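Local coordinates for protein SalCYP truncation (Salinispora tropica, PDB 7ABB) that belongs to the cytochrome P450 family and holds a heme c group within its largely helical fold, at residues N114-I119 with W356-E361. Numbering follows the deposited sequence.
Sequences NARRRI and WEEWHE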
loop_
_atom_site.group_PDB
_atom_site.type_symbol
_atom_site.label_atom_id
_atom_site.label_comp_id
_atom_site.label_asym_id
_atom_site.label_seq_id
_atom_site.Cartn_x
_atom_site.Cartn_y
_atom_site.Cartn_z
ATOM N N ASN A 114 16.229 6.344 -10.936
ATOM C CA ASN A 114 16.443 5.737 -9.624
ATOM C C ASN A 114 16.492 4.207 -9.730
ATOM O O ASN A 114 17.485 3.581 -9.329
ATOM C CB ASN A 114 15.325 6.248 -8.709
ATOM C CG ASN A 114 15.295 5.645 -7.321
ATOM O OD1 ASN A 114 16.192 4.946 -6.868
ATOM N ND2 ASN A 114 14.204 5.931 -6.625
ATOM N N ALA A 115 15.465 3.596 -10.326
ATOM C CA ALA A 115 15.473 2.150 -10.498
ATOM C C ALA A 115 16.714 1.695 -11.247
ATOM O O ALA A 115 17.391 0.741 -10.845
ATOM C CB ALA A 115 14.249 1.702 -11.264
ATOM N N ARG A 116 17.026 2.372 -12.353
ATOM C CA ARG A 116 18.130 1.924 -13.206
ATOM C C ARG A 116 19.459 2.013 -12.470
ATOM O O ARG A 116 20.309 1.111 -12.557
ATOM C CB ARG A 116 18.152 2.749 -14.492
ATOM C CG ARG A 116 19.175 2.301 -15.509
ATOM C CD ARG A 116 19.180 3.179 -16.751
ATOM N NE ARG A 116 17.946 3.110 -17.542
ATOM C CZ ARG A 116 17.084 4.113 -17.725
ATOM N NH1 ARG A 116 17.267 5.310 -17.163
ATOM N NH2 ARG A 116 16.019 3.927 -18.484
ATOM N N ARG A 117 19.676 3.128 -11.776
ATOM C CA ARG A 117 20.891 3.310 -11.001
ATOM C C ARG A 117 21.053 2.203 -9.977
ATOM O O ARG A 117 22.135 1.621 -9.828
ATOM C CB ARG A 117 20.830 4.679 -10.305
ATOM C CG ARG A 117 21.999 4.997 -9.379
ATOM C CD ARG A 117 21.577 5.785 -8.129
ATOM N NE ARG A 117 20.611 6.836 -8.455
ATOM C CZ ARG A 117 19.572 7.167 -7.685
ATOM N NH1 ARG A 117 19.383 6.564 -6.522
ATOM N NH2 ARG A 117 18.696 8.090 -8.073
ATOM N N ARG A 118 19.972 1.896 -9.259
ATOM C CA ARG A 118 20.068 0.946 -8.166
ATOM C C ARG A 118 20.262 -0.469 -8.701
ATOM O O ARG A 118 21.099 -1.217 -8.191
ATOM C CB ARG A 118 18.832 1.060 -7.276
ATOM C CG ARG A 118 18.762 2.380 -6.525
ATOM C CD ARG A 118 17.528 2.427 -5.632
ATOM N NE ARG A 118 17.535 3.665 -4.859
ATOM C CZ ARG A 118 18.283 3.864 -3.786
ATOM N NH1 ARG A 118 19.098 2.915 -3.328
ATOM N NH2 ARG A 118 18.245 5.041 -3.162
ATOM N N ILE A 119 19.525 -0.846 -9.745
ATOM C CA ILE A 119 19.669 -2.213 -10.258
ATOM C C ILE A 119 21.037 -2.385 -10.899
ATOM O O ILE A 119 21.695 -3.421 -10.722
ATOM C CB ILE A 119 18.538 -2.522 -11.237
ATOM C CG1 ILE A 119 17.204 -2.496 -10.501
ATOM C CG2 ILE A 119 18.766 -3.921 -11.881
ATOM C CD1 ILE A 119 16.017 -2.302 -11.396
ATOM N N TRP A 356 9.743 -2.705 -12.422
ATOM C CA TRP A 356 9.776 -3.977 -13.134
ATOM C C TRP A 356 10.249 -3.819 -14.582
ATOM O O TRP A 356 10.893 -4.728 -15.133
ATOM C CB TRP A 356 8.400 -4.654 -13.086
ATOM C CG TRP A 356 8.009 -5.156 -11.694
ATOM C CD1 TRP A 356 8.820 -5.297 -10.605
ATOM C CD2 TRP A 356 6.700 -5.571 -11.282
ATOM N NE1 TRP A 356 8.085 -5.784 -9.535
ATOM C CE2 TRP A 356 6.782 -5.939 -9.925
ATOM C CE3 TRP A 356 5.479 -5.636 -11.927
ATOM C CZ2 TRP A 356 5.670 -6.400 -9.212
ATOM C CZ3 TRP A 356 4.374 -6.083 -11.219
ATOM C CH2 TRP A 356 4.483 -6.459 -9.880
ATOM N N GLU A 357 9.946 -2.696 -15.229
ATOM C CA GLU A 357 10.480 -2.426 -16.557
ATOM C C GLU A 357 12.003 -2.393 -16.519
ATOM O O GLU A 357 12.691 -3.040 -17.330
ATOM C CB GLU A 357 9.919 -1.098 -17.084
ATOM C CG GLU A 357 8.470 -1.150 -17.551
ATOM C CD GLU A 357 7.904 0.214 -17.883
ATOM O OE1 GLU A 357 8.437 1.225 -17.374
ATOM O OE2 GLU A 357 6.921 0.290 -18.654
ATOM N N GLU A 358 12.559 -1.594 -15.605
ATOM C CA GLU A 358 14.012 -1.459 -15.577
ATOM C C GLU A 358 14.667 -2.761 -15.126
ATOM O O GLU A 358 15.754 -3.105 -15.603
ATOM C CB GLU A 358 14.425 -0.284 -14.683
ATOM C CG GLU A 358 13.973 1.080 -15.206
ATOM C CD GLU A 358 14.476 1.342 -16.588
ATOM O OE1 GLU A 358 15.703 1.234 -16.797
ATOM O OE2 GLU A 358 13.657 1.652 -17.472
ATOM N N TRP A 359 14.005 -3.510 -14.240
ATOM C CA TRP A 359 14.522 -4.805 -13.818
ATOM C C TRP A 359 14.686 -5.732 -15.015
ATOM O O TRP A 359 15.743 -6.346 -15.190
ATOM C CB TRP A 359 13.586 -5.422 -12.769
ATOM C CG TRP A 359 14.061 -6.759 -12.293
ATOM C CD1 TRP A 359 13.905 -7.953 -12.935
ATOM C CD2 TRP A 359 14.800 -7.036 -11.095
ATOM N NE1 TRP A 359 14.490 -8.947 -12.210
ATOM C CE2 TRP A 359 15.052 -8.420 -11.079
ATOM C CE3 TRP A 359 15.282 -6.255 -10.045
ATOM C CZ2 TRP A 359 15.761 -9.038 -10.053
ATOM C CZ3 TRP A 359 15.991 -6.863 -9.023
ATOM C CH2 TRP A 359 16.208 -8.257 -9.030
ATOM N N HIS A 360 13.660 -5.846 -15.862
ATOM C CA HIS A 360 13.744 -6.805 -16.965
ATOM C C HIS A 360 14.664 -6.355 -18.092
ATOM O O HIS A 360 15.137 -7.179 -18.883
ATOM C CB HIS A 360 12.336 -7.100 -17.469
ATOM C CG HIS A 360 11.563 -7.967 -16.533
ATOM N ND1 HIS A 360 10.874 -7.472 -15.446
ATOM C CD2 HIS A 360 11.439 -9.314 -16.474
ATOM C CE1 HIS A 360 10.317 -8.474 -14.786
ATOM N NE2 HIS A 360 10.652 -9.604 -15.387
ATOM N N GLU A 361 15.000 -5.069 -18.146
ATOM C CA GLU A 361 15.998 -4.597 -19.096
ATOM C C GLU A 361 17.387 -5.067 -18.710
ATOM O O GLU A 361 18.186 -5.436 -19.577
ATOM C CB GLU A 361 15.956 -3.077 -19.153
ATOM C CG GLU A 361 17.015 -2.483 -20.040
ATOM C CD GLU A 361 16.830 -2.840 -21.500
ATOM O OE1 GLU A 361 17.844 -3.124 -22.181
ATOM O OE2 GLU A 361 15.669 -2.828 -21.965
HETATM O O HOH W 1 14.401 1.461 -19.911
#
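E358 reaches from the middle of a helix-helix contact in the cytochrome P450 fold to R116 at its exposed side, while A115 and I119 pack one helical turn apart against E358 and W359. Helices 108-120 and 345-362 run in broadly the same direction here, their local axes 9.0 Å apart at closest approach and inclined by 38°. The tight part is made of aliphatic carbons and backbone: A115 CB lies 4.0 Å from both CB and CG of E358, and I119 CD1 comes within 3.7 Å of the backbone N of W359 and 4.2 Å of W359 CB. In I119, chi1 (-64°) sets CG1 anti to the carbonyl carbon, and chi2 leaves CD1 extended toward the facing backbone. Around the contact, I119 also touches F134 of helix 130-147, and F130 and Y366 each meet the W359 ring edge-to-face. The solvent side is polar and partly bridged by water. R116 is exposed, and its guanidinium plane stands 80° from the E358 carboxylate, so the salt bridge is not a flat two-pronged pairing. The second carboxylate oxygen, OE2, has R112 as a further salt-bridge partner and accepts from a water at 2.6 Å, which lies in the guanidinium plane and accepts from R116 NH2. The direct ionic link joins R116 NE to E358 OE1 at 3.0 Å.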